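Local coordinates for protein epoxide hydrolase (Aspergillus niger, PDB 3G02) that probably opens epoxides by hydrolysis to vicinal diols, here as an enantioselective variant obtained by directed evolution of an alpha/beta-hydrolase-fold enzyme, at residues M254-R259 against H313-W318; S261-V266 against E306-A311; H116-S121 against L275-E280. The protein carries 9 engineered substitutions. All coordinates share one frame; numbering follows the deposited sequence.

Interaction 1 (M254-R259 against H313-W318). Engineered in segment 313-318: Trp318 (natural residue Thr). With FMT (formic acid), chain C.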
loop_
_atom_site.group_PDB
_atom_site.type_symbol
_atom_site.label_atom_id
_atom_site.label_comp_id
_atom_site.label_asym_id
_atom_site.label_seq_id
_atom_site.Cartn_x
_atom_site.Cartn_y
_atom_site.Cartn_z
ATOM N N MET A 254 -3.031 4.597 4.479
ATOM C CA MET A 254 -1.929 4.395 5.418
ATOM C C MET A 254 -0.577 4.353 4.710
ATOM O O MET A 254 0.418 4.851 5.232
ATOM C CB MET A 254 -2.155 3.126 6.226
ATOM C CG MET A 254 -3.365 3.227 7.145
ATOM S SD MET A 254 -3.317 4.535 8.381
ATOM C CE MET A 254 -1.742 4.263 9.189
ATOM N N GLU A 255 -0.552 3.770 3.512
ATOM C CA GLU A 255 0.671 3.745 2.713
ATOM C C GLU A 255 1.017 5.147 2.206
ATOM O O GLU A 255 2.172 5.566 2.287
ATOM C CB GLU A 255 0.547 2.734 1.569
ATOM C CG GLU A 255 1.800 2.608 0.691
ATOM C CD GLU A 255 3.003 1.973 1.379
ATOM O OE1 GLU A 255 2.878 1.439 2.503
ATOM O OE2 GLU A 255 4.103 2.010 0.776
ATOM N N HIS A 256 0.019 5.885 1.721
ATOM C CA HIS A 256 0.239 7.279 1.303
ATOM C C HIS A 256 0.794 8.133 2.444
ATOM O O HIS A 256 1.647 8.994 2.225
ATOM C CB HIS A 256 -1.063 7.948 0.859
ATOM C CG HIS A 256 -1.696 7.376 -0.373
ATOM N ND1 HIS A 256 -2.853 7.909 -0.899
ATOM C CD2 HIS A 256 -1.352 6.350 -1.189
ATOM C CE1 HIS A 256 -3.207 7.230 -1.973
ATOM N NE2 HIS A 256 -2.312 6.278 -2.174
ATOM N N SER A 257 0.278 7.894 3.648
ATOM C CA SER A 257 0.668 8.668 4.823
ATOM C C SER A 257 2.090 8.347 5.263
ATOM O O SER A 257 2.924 9.240 5.421
ATOM C CB SER A 257 -0.295 8.399 5.976
ATOM O OG SER A 257 0.177 9.012 7.163
ATOM N N THR A 258 2.355 7.057 5.451
ATOM C CA THR A 258 3.604 6.604 6.073
ATOM C C THR A 258 4.791 6.467 5.128
ATOM O O THR A 258 5.939 6.685 5.535
ATOM C CB THR A 258 3.411 5.267 6.797
ATOM O OG1 THR A 258 2.970 4.271 5.861
ATOM C CG2 THR A 258 2.387 5.408 7.916
ATOM N N ARG A 259 4.516 6.085 3.881
ATOM C CA ARG A 259 5.575 5.832 2.906
ATOM C C ARG A 259 5.281 6.461 1.542
ATOM O O ARG A 259 5.334 5.777 0.507
ATOM C CB ARG A 259 5.850 4.328 2.775
ATOM C CG ARG A 259 6.374 3.665 4.036
ATOM C CD ARG A 259 7.785 4.133 4.413
ATOM N NE ARG A 259 8.299 3.318 5.512
ATOM C CZ ARG A 259 8.084 3.578 6.799
ATOM N NH1 ARG A 259 7.380 4.648 7.152
ATOM N NH2 ARG A 259 8.570 2.764 7.735
ATOM N N HIS A 313 1.022 14.239 -0.627
ATOM C CA HIS A 313 1.696 14.905 0.497
ATOM C C HIS A 313 0.782 15.152 1.692
ATOM O O HIS A 313 1.231 15.116 2.838
ATOM C CB HIS A 313 2.377 16.217 0.056
ATOM C CG HIS A 313 1.428 17.286 -0.404
ATOM N ND1 HIS A 313 0.950 17.353 -1.697
ATOM C CD2 HIS A 313 0.896 18.349 0.247
ATOM C CE1 HIS A 313 0.150 18.399 -1.814
ATOM N NE2 HIS A 313 0.102 19.021 -0.651
ATOM N N THR A 314 -0.498 15.389 1.425
ATOM C CA THR A 314 -1.442 15.728 2.482
ATOM C C THR A 314 -1.795 14.552 3.381
ATOM O O THR A 314 -2.247 14.754 4.505
ATOM C CB THR A 314 -2.752 16.277 1.911
ATOM O OG1 THR A 314 -3.231 15.374 0.914
ATOM C CG2 THR A 314 -2.527 17.654 1.291
ATOM N N TYR A 315 -1.597 13.328 2.897
ATOM C CA TYR A 315 -2.042 12.160 3.655
ATOM C C TYR A 315 -1.416 12.028 5.039
ATOM O O TYR A 315 -2.082 11.608 5.976
ATOM C CB TYR A 315 -1.849 10.874 2.853
ATOM C CG TYR A 315 -2.967 10.632 1.873
ATOM C CD1 TYR A 315 -2.994 11.295 0.647
ATOM C CD2 TYR A 315 -4.008 9.753 2.175
ATOM C CE1 TYR A 315 -4.027 11.080 -0.259
ATOM C CE2 TYR A 315 -5.046 9.533 1.281
ATOM C CZ TYR A 315 -5.050 10.202 0.068
ATOM O OH TYR A 315 -6.070 9.992 -0.832
ATOM N N ARG A 316 -0.146 12.396 5.171
ATOM C CA ARG A 316 0.516 12.297 6.476
ATOM C C ARG A 316 -0.104 13.225 7.524
ATOM O O ARG A 316 0.067 13.001 8.721
ATOM C CB ARG A 316 2.026 12.501 6.363
ATOM C CG ARG A 316 2.460 13.783 5.689
ATOM C CD ARG A 316 3.957 13.762 5.541
ATOM N NE ARG A 316 4.497 14.852 4.734
ATOM C CZ ARG A 316 4.673 14.803 3.416
ATOM N NH1 ARG A 316 4.315 13.725 2.725
ATOM N NH2 ARG A 316 5.199 15.840 2.782
ATOM N N GLU A 317 -0.834 14.244 7.069
ATOM C CA GLU A 317 -1.624 15.099 7.965
ATOM C C GLU A 317 -3.108 14.720 7.983
ATOM O O GLU A 317 -3.777 14.865 9.009
ATOM C CB GLU A 317 -1.488 16.571 7.576
ATOM C CG GLU A 317 -0.101 17.151 7.778
ATOM C CD GLU A 317 -0.087 18.668 7.747
ATOM O OE1 GLU A 317 -1.097 19.269 7.319
ATOM O OE2 GLU A 317 0.940 19.254 8.156
ATOM N N TRP A 318 -3.622 14.247 6.850
ATOM C CA TRP A 318 -5.059 13.987 6.705
ATOM C C TRP A 318 -5.530 12.700 7.391
ATOM O O TRP A 318 -6.632 12.662 7.943
ATOM C CB TRP A 318 -5.448 13.991 5.221
ATOM C CG TRP A 318 -6.933 13.960 4.940
ATOM C CD1 TRP A 318 -7.869 14.887 5.322
ATOM C CD2 TRP A 318 -7.638 12.968 4.187
ATOM N NE1 TRP A 318 -9.112 14.523 4.862
ATOM C CE2 TRP A 318 -8.999 13.349 4.163
ATOM C CE3 TRP A 318 -7.253 11.788 3.533
ATOM C CZ2 TRP A 318 -9.978 12.593 3.511
ATOM C CZ3 TRP A 318 -8.226 11.036 2.889
ATOM C CH2 TRP A 318 -9.575 11.445 2.882
HETATM C C FMT C . -9.114 9.801 -0.254
HETATM O O1 FMT C . -10.304 9.626 -0.013
HETATM O O2 FMT C . -8.259 8.957 0.021
HETATM O O HOH W 1 1.859 11.861 2.803
#
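His256 turns the edge of its imidazole onto the phenol ring of Tyr315, a T-shaped pair with centroids 4.4 Å apart and planes at 87°. ND1 leads, above the middle of that ring and 3.3 Å from Tyr315 CZ, while His256 CB makes a CH-pi contact over the same ring. The two side chains run side by side in the same direction, with CG of His256 turned away from its carbonyl carbon (chi1 -65°). At the far end of the phenol, Tyr315 OH donates a 2.6 Å hydrogen bond to O2 of the formic acid, O2 lying near the ring plane; the formic acid is also hydrogen-bonded to Tyr252 OH. Next to the rings the backbones close in, CA of Ser257 lying 4.0 Å from CA of Arg316, and water 1 joins the segments by donating to His256 O and accepting from Arg316 N. In the second shell, His256 NE2 is hydrogen-bonded to Trp277 NE1, which probably helps fix the rotation of the imidazole, and Arg316 forms salt bridges with Asp164 and with Glu47 of the second subunit. Tyr315 is a predicted proton donor about 5 Å from the predicted nucleophile Asp193, consistent with the cap-borne tyrosine of alpha/beta-hydrolase epoxide hydrolases.

Interaction 2 (S261-V266 against E306-A311)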
loop_
_atom_site.group_PDB
_atom_site.type_symbol
_atom_site.label_atom_id
_atom_site.label_comp_id
_atom_site.label_asym_id
_atom_site.label_seq_id
_atom_site.Cartn_x
_atom_site.Cartn_y
_atom_site.Cartn_z
ATOM N N SER A 261 7.025 8.327 -0.408
ATOM C CA SER A 261 8.097 8.211 -1.393
ATOM C C SER A 261 8.107 6.842 -2.085
ATOM O O SER A 261 8.201 6.758 -3.309
ATOM C CB SER A 261 9.461 8.514 -0.778
ATOM O OG SER A 261 10.434 8.522 -1.804
ATOM N N THR A 262 7.992 5.775 -1.296
ATOM C CA THR A 262 7.963 4.425 -1.846
ATOM C C THR A 262 6.777 4.234 -2.790
ATOM O O THR A 262 6.952 3.850 -3.944
ATOM C CB THR A 262 7.943 3.368 -0.732
ATOM O OG1 THR A 262 9.144 3.488 0.029
ATOM C CG2 THR A 262 7.855 1.961 -1.310
ATOM N N ILE A 263 5.571 4.525 -2.314
ATOM C CA ILE A 263 4.398 4.286 -3.150
ATOM C C ILE A 263 4.389 5.216 -4.374
ATOM O O ILE A 263 3.960 4.809 -5.451
ATOM C CB ILE A 263 3.067 4.288 -2.334
ATOM C CG1 ILE A 263 1.884 3.792 -3.184
ATOM C CG2 ILE A 263 2.780 5.656 -1.721
ATOM C CD1 ILE A 263 2.033 2.369 -3.737
ATOM N N GLY A 264 4.901 6.436 -4.214
ATOM C CA GLY A 264 5.058 7.351 -5.344
ATOM C C GLY A 264 5.914 6.748 -6.441
ATOM O O GLY A 264 5.564 6.813 -7.617
ATOM N N HIS A 265 7.034 6.141 -6.057
ATOM C CA HIS A 265 7.908 5.483 -7.028
ATOM C C HIS A 265 7.270 4.237 -7.629
ATOM O O HIS A 265 7.353 4.015 -8.836
ATOM C CB HIS A 265 9.256 5.147 -6.399
ATOM C CG HIS A 265 10.184 6.317 -6.309
ATOM N ND1 HIS A 265 10.776 6.879 -7.418
ATOM C CD2 HIS A 265 10.619 7.032 -5.245
ATOM C CE1 HIS A 265 11.540 7.890 -7.042
ATOM N NE2 HIS A 265 11.460 8.005 -5.730
ATOM N N VAL A 266 6.624 3.438 -6.782
ATOM C CA VAL A 266 5.921 2.237 -7.229
ATOM C C VAL A 266 4.902 2.545 -8.346
ATOM O O VAL A 266 4.915 1.916 -9.405
ATOM C CB VAL A 266 5.252 1.509 -6.028
ATOM C CG1 VAL A 266 4.242 0.464 -6.490
ATOM C CG2 VAL A 266 6.311 0.870 -5.148
ATOM N N GLU A 306 2.219 13.306 -13.857
ATOM C CA GLU A 306 2.953 12.804 -12.685
ATOM C C GLU A 306 2.289 13.248 -11.381
ATOM O O GLU A 306 2.961 13.677 -10.440
ATOM C CB GLU A 306 4.425 13.241 -12.728
ATOM C CG GLU A 306 5.199 12.679 -13.918
ATOM C CD GLU A 306 6.617 13.217 -14.025
ATOM O OE1 GLU A 306 6.811 14.447 -13.892
ATOM O OE2 GLU A 306 7.540 12.407 -14.252
ATOM N N SER A 307 0.963 13.143 -11.346
ATOM C CA SER A 307 0.168 13.597 -10.204
ATOM C C SER A 307 0.407 12.786 -8.945
ATOM O O SER A 307 0.586 13.358 -7.869
ATOM C CB SER A 307 -1.323 13.549 -10.534
ATOM O OG SER A 307 -1.686 14.582 -11.429
ATOM N N PHE A 308 0.409 11.460 -9.069
ATOM C CA PHE A 308 0.343 10.632 -7.878
ATOM C C PHE A 308 1.435 10.920 -6.833
ATOM O O PHE A 308 1.110 11.145 -5.665
ATOM C CB PHE A 308 0.277 9.128 -8.172
ATOM C CG PHE A 308 0.232 8.316 -6.922
ATOM C CD1 PHE A 308 -0.983 8.077 -6.285
ATOM C CD2 PHE A 308 1.410 7.880 -6.323
ATOM C CE1 PHE A 308 -1.029 7.375 -5.091
ATOM C CE2 PHE A 308 1.376 7.177 -5.123
ATOM C CZ PHE A 308 0.156 6.919 -4.510
ATOM N N PRO A 309 2.726 10.881 -7.234
ATOM C CA PRO A 309 3.752 11.089 -6.209
ATOM C C PRO A 309 3.736 12.476 -5.561
ATOM O O PRO A 309 4.263 12.636 -4.454
ATOM C CB PRO A 309 5.063 10.868 -6.972
ATOM C CG PRO A 309 4.717 11.129 -8.402
ATOM C CD PRO A 309 3.324 10.607 -8.558
ATOM N N ARG A 310 3.142 13.456 -6.241
ATOM C CA ARG A 310 3.098 14.836 -5.755
ATOM C C ARG A 310 1.849 15.136 -4.932
ATOM O O ARG A 310 1.877 15.954 -4.013
ATOM C CB ARG A 310 3.163 15.809 -6.938
ATOM C CG ARG A 310 4.343 15.577 -7.877
ATOM C CD ARG A 310 4.433 16.647 -8.957
ATOM N NE ARG A 310 3.329 16.586 -9.921
ATOM C CZ ARG A 310 2.440 17.560 -10.127
ATOM N NH1 ARG A 310 2.483 18.690 -9.421
ATOM N NH2 ARG A 310 1.495 17.399 -11.045
ATOM N N ALA A 311 0.747 14.471 -5.270
ATOM C CA ALA A 311 -0.557 14.786 -4.694
ATOM C C ALA A 311 -0.741 14.231 -3.290
ATOM O O ALA A 311 -1.560 14.734 -2.517
ATOM C CB ALA A 311 -1.650 14.259 -5.603
#
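Gly264 brings two helices together backbone to backbone: its CA lies only 4.1 Å from CA of Pro309, and the short axes of 261-266 and 307-311 approach to 8.4 Å, running nearly antiparallel at 169°. With no side chain on one partner, the pyrrolidine ring of the other can settle against the main chain, Pro309 CB resting 3.9 Å from Gly264 CA. Phe308 fills the flank of this close approach. Its CG is anti to the backbone N (chi1 179°), which carries the ring across to the opposing helix, where Gly264 CA meets the ring edge at CE2, 3.7 Å away. The carbonyl of Ile263 comes to the same carbon obliquely. Ile263 crosses Phe308 at about a right angle and lays CG1 3.8 Å from Phe308 CZ, with its CG2 branch near the plane of the ring, both branches packing on the CE2-CZ end of the ring. No hydrogen bond crosses between the segments. At the start of 307-311, Glu306 closes the preceding helix 292-304 as the C-prime residue of a Schellman motif, and its carbonyl accepts from Arg310 NE at 3.0 Å. Phe308 also packs on Leu274 of helix 271-284 and, edge to face, with His256 of helix 251-258; the outer side of helix 260-268 is covered by the second subunit, whose Glu280 and Ile57 bond Thr262.

Interaction 3 (H116-S121 against L275-E280)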
loop_
_atom_site.group_PDB
_atom_site.type_symbol
_atom_site.label_atom_id
_atom_site.label_comp_id
_atom_site.label_asym_id
_atom_site.label_seq_id
_atom_site.Cartn_x
_atom_site.Cartn_y
_atom_site.Cartn_z
ATOM N N HIS A 116 -11.600 19.540 -5.167
ATOM C CA HIS A 116 -11.469 18.102 -5.355
ATOM C C HIS A 116 -10.584 17.467 -4.274
ATOM O O HIS A 116 -10.025 18.153 -3.415
ATOM C CB HIS A 116 -10.909 17.822 -6.761
ATOM C CG HIS A 116 -9.431 18.043 -6.888
ATOM N ND1 HIS A 116 -8.882 19.173 -7.459
ATOM C CD2 HIS A 116 -8.388 17.265 -6.519
ATOM C CE1 HIS A 116 -7.561 19.081 -7.429
ATOM N NE2 HIS A 116 -7.238 17.933 -6.860
ATOM N N GLY A 117 -10.459 16.145 -4.334
ATOM C CA GLY A 117 -9.528 15.409 -3.486
ATOM C C GLY A 117 -8.787 14.367 -4.306
ATOM O O GLY A 117 -8.540 14.558 -5.507
ATOM N N TRP A 118 -8.429 13.263 -3.653
ATOM C CA TRP A 118 -7.681 12.182 -4.292
ATOM C C TRP A 118 -8.598 10.967 -4.407
ATOM O O TRP A 118 -9.285 10.641 -3.445
ATOM C CB TRP A 118 -6.450 11.827 -3.441
ATOM C CG TRP A 118 -5.553 10.817 -4.109
ATOM C CD1 TRP A 118 -4.407 11.076 -4.810
ATOM C CD2 TRP A 118 -5.738 9.392 -4.155
ATOM N NE1 TRP A 118 -3.871 9.904 -5.297
ATOM C CE2 TRP A 118 -4.668 8.857 -4.907
ATOM C CE3 TRP A 118 -6.706 8.518 -3.634
ATOM C CZ2 TRP A 118 -4.546 7.487 -5.160
ATOM C CZ3 TRP A 118 -6.581 7.155 -3.878
ATOM C CH2 TRP A 118 -5.507 6.653 -4.636
ATOM N N PRO A 119 -8.575 10.250 -5.554
ATOM C CA PRO A 119 -7.761 10.411 -6.755
ATOM C C PRO A 119 -8.459 11.242 -7.819
ATOM O O PRO A 119 -8.388 10.923 -9.012
ATOM C CB PRO A 119 -7.606 8.974 -7.238
ATOM C CG PRO A 119 -8.941 8.347 -6.913
ATOM C CD PRO A 119 -9.450 9.062 -5.662
ATOM N N GLY A 120 -9.118 12.308 -7.385
ATOM C CA GLY A 120 -9.823 13.192 -8.296
ATOM C C GLY A 120 -8.995 14.340 -8.835
ATOM O O GLY A 120 -7.759 14.337 -8.775
ATOM N N SER A 121 -9.695 15.332 -9.375
ATOM C CA SER A 121 -9.063 16.486 -10.001
ATOM C C SER A 121 -10.139 17.492 -10.377
ATOM O O SER A 121 -11.332 17.245 -10.194
ATOM C CB SER A 121 -8.306 16.070 -11.265
ATOM O OG SER A 121 -9.222 15.709 -12.284
ATOM N N LEU A 275 -2.981 2.298 -12.746
ATOM C CA LEU A 275 -4.356 1.902 -13.057
ATOM C C LEU A 275 -4.933 0.953 -12.005
ATOM O O LEU A 275 -6.090 1.094 -11.610
ATOM C CB LEU A 275 -4.440 1.263 -14.450
ATOM C CG LEU A 275 -5.785 0.679 -14.905
ATOM C CD1 LEU A 275 -6.866 1.742 -15.039
ATOM C CD2 LEU A 275 -5.615 -0.053 -16.229
ATOM N N ALA A 276 -4.135 -0.009 -11.559
ATOM C CA ALA A 276 -4.602 -0.961 -10.552
ATOM C C ALA A 276 -4.917 -0.268 -9.224
ATOM O O ALA A 276 -5.984 -0.479 -8.638
ATOM C CB ALA A 276 -3.589 -2.079 -10.353
ATOM N N TRP A 277 -3.985 0.565 -8.762
ATOM C CA TRP A 277 -4.120 1.226 -7.465
ATOM C C TRP A 277 -5.281 2.215 -7.448
ATOM O O TRP A 277 -6.091 2.221 -6.512
ATOM C CB TRP A 277 -2.816 1.941 -7.146
ATOM C CG TRP A 277 -2.688 2.537 -5.764
ATOM C CD1 TRP A 277 -3.004 3.814 -5.385
ATOM C CD2 TRP A 277 -2.148 1.895 -4.599
ATOM N NE1 TRP A 277 -2.697 4.004 -4.055
ATOM C CE2 TRP A 277 -2.172 2.845 -3.549
ATOM C CE3 TRP A 277 -1.646 0.613 -4.338
ATOM C CZ2 TRP A 277 -1.713 2.550 -2.261
ATOM C CZ3 TRP A 277 -1.196 0.317 -3.053
ATOM C CH2 TRP A 277 -1.240 1.281 -2.030
ATOM N N ILE A 278 -5.349 3.063 -8.472
ATOM C CA ILE A 278 -6.387 4.090 -8.551
ATOM C C ILE A 278 -7.706 3.505 -9.060
ATOM O O ILE A 278 -8.783 3.840 -8.548
ATOM C CB ILE A 278 -5.919 5.295 -9.400
ATOM C CG1 ILE A 278 -4.798 6.028 -8.654
ATOM C CG2 ILE A 278 -7.084 6.228 -9.721
ATOM C CD1 ILE A 278 -4.280 7.277 -9.336
ATOM N N GLY A 279 -7.620 2.627 -10.057
ATOM C CA GLY A 279 -8.805 1.983 -10.614
ATOM C C GLY A 279 -9.612 1.240 -9.570
ATOM O O GLY A 279 -10.839 1.247 -9.613
ATOM N N GLU A 280 -8.930 0.606 -8.616
ATOM C CA GLU A 280 -9.636 -0.079 -7.530
ATOM C C GLU A 280 -10.622 0.862 -6.855
ATOM O O GLU A 280 -11.743 0.469 -6.530
ATOM C CB GLU A 280 -8.671 -0.626 -6.487
ATOM C CG GLU A 280 -9.368 -1.495 -5.445
ATOM C CD GLU A 280 -8.574 -1.607 -4.170
ATOM O OE1 GLU A 280 -7.460 -2.167 -4.213
ATOM O OE2 GLU A 280 -9.069 -1.144 -3.118
#
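The loop at 116-121 turns through a cis peptide between Trp118 and Pro119 and faces helix 271-284, with CA of Pro119 6.7 Å from CA of Ile278. The contact is wholly apolar and joins two side chains of the loop, Trp118 and Pro119, to two of the helix, Trp277 and Ile278. Trp118 brings the far rim of its six-membered ring up to the helix, its side chain swung opposite the backbone N (chi1 -174°), and places CH2 3.9 Å from Trp277 CD1. The indoles meet rim to rim with their planes at 75°, neither lying over the other. Ile278 fits beside them with its two branches divided: CG1 lies 3.8 Å from Trp118 CZ2, whereas CG2 reaches Pro119 CB at 3.7 Å. Pro119 also doubles back within its own loop, its CB resting over the middle of one face of the Trp118 ring and covering that face of the indole. Trp118 N donates to OD2 of Asp193, the predicted nucleophile, and the side chain of Trp118 lies close to Tyr315. A loop after strand 110-115 carrying His-Gly-x-Pro, with a backbone N-H directed at the nucleophile, is consistent with the HGxP oxyanion-hole loop of alpha/beta-hydrolase epoxide hydrolases.

Overall arrangement
Interactions 2 and 3 are fully buried, whereas interaction 1 is only partly so, and all three reach the second subunit. Their chemistry differs: interaction 1 mixes an aromatic pair with a bridging water and a bound formic acid, interaction 2 is close helix packing at a glycine, and interaction 3 sets hydrocarbon and indole rims together. Interaction 2 is nested along the chain within the loop closed by interaction 1, and their helices are successive on both sides; interaction 3 crosses both, joining the loop after strand 110-115 to helix 271-284. The three meet in one aromatic cluster, where Phe308 CE1 lies 3.4 Å from His256 NE2 and 3.5 Å from Trp118 CZ2.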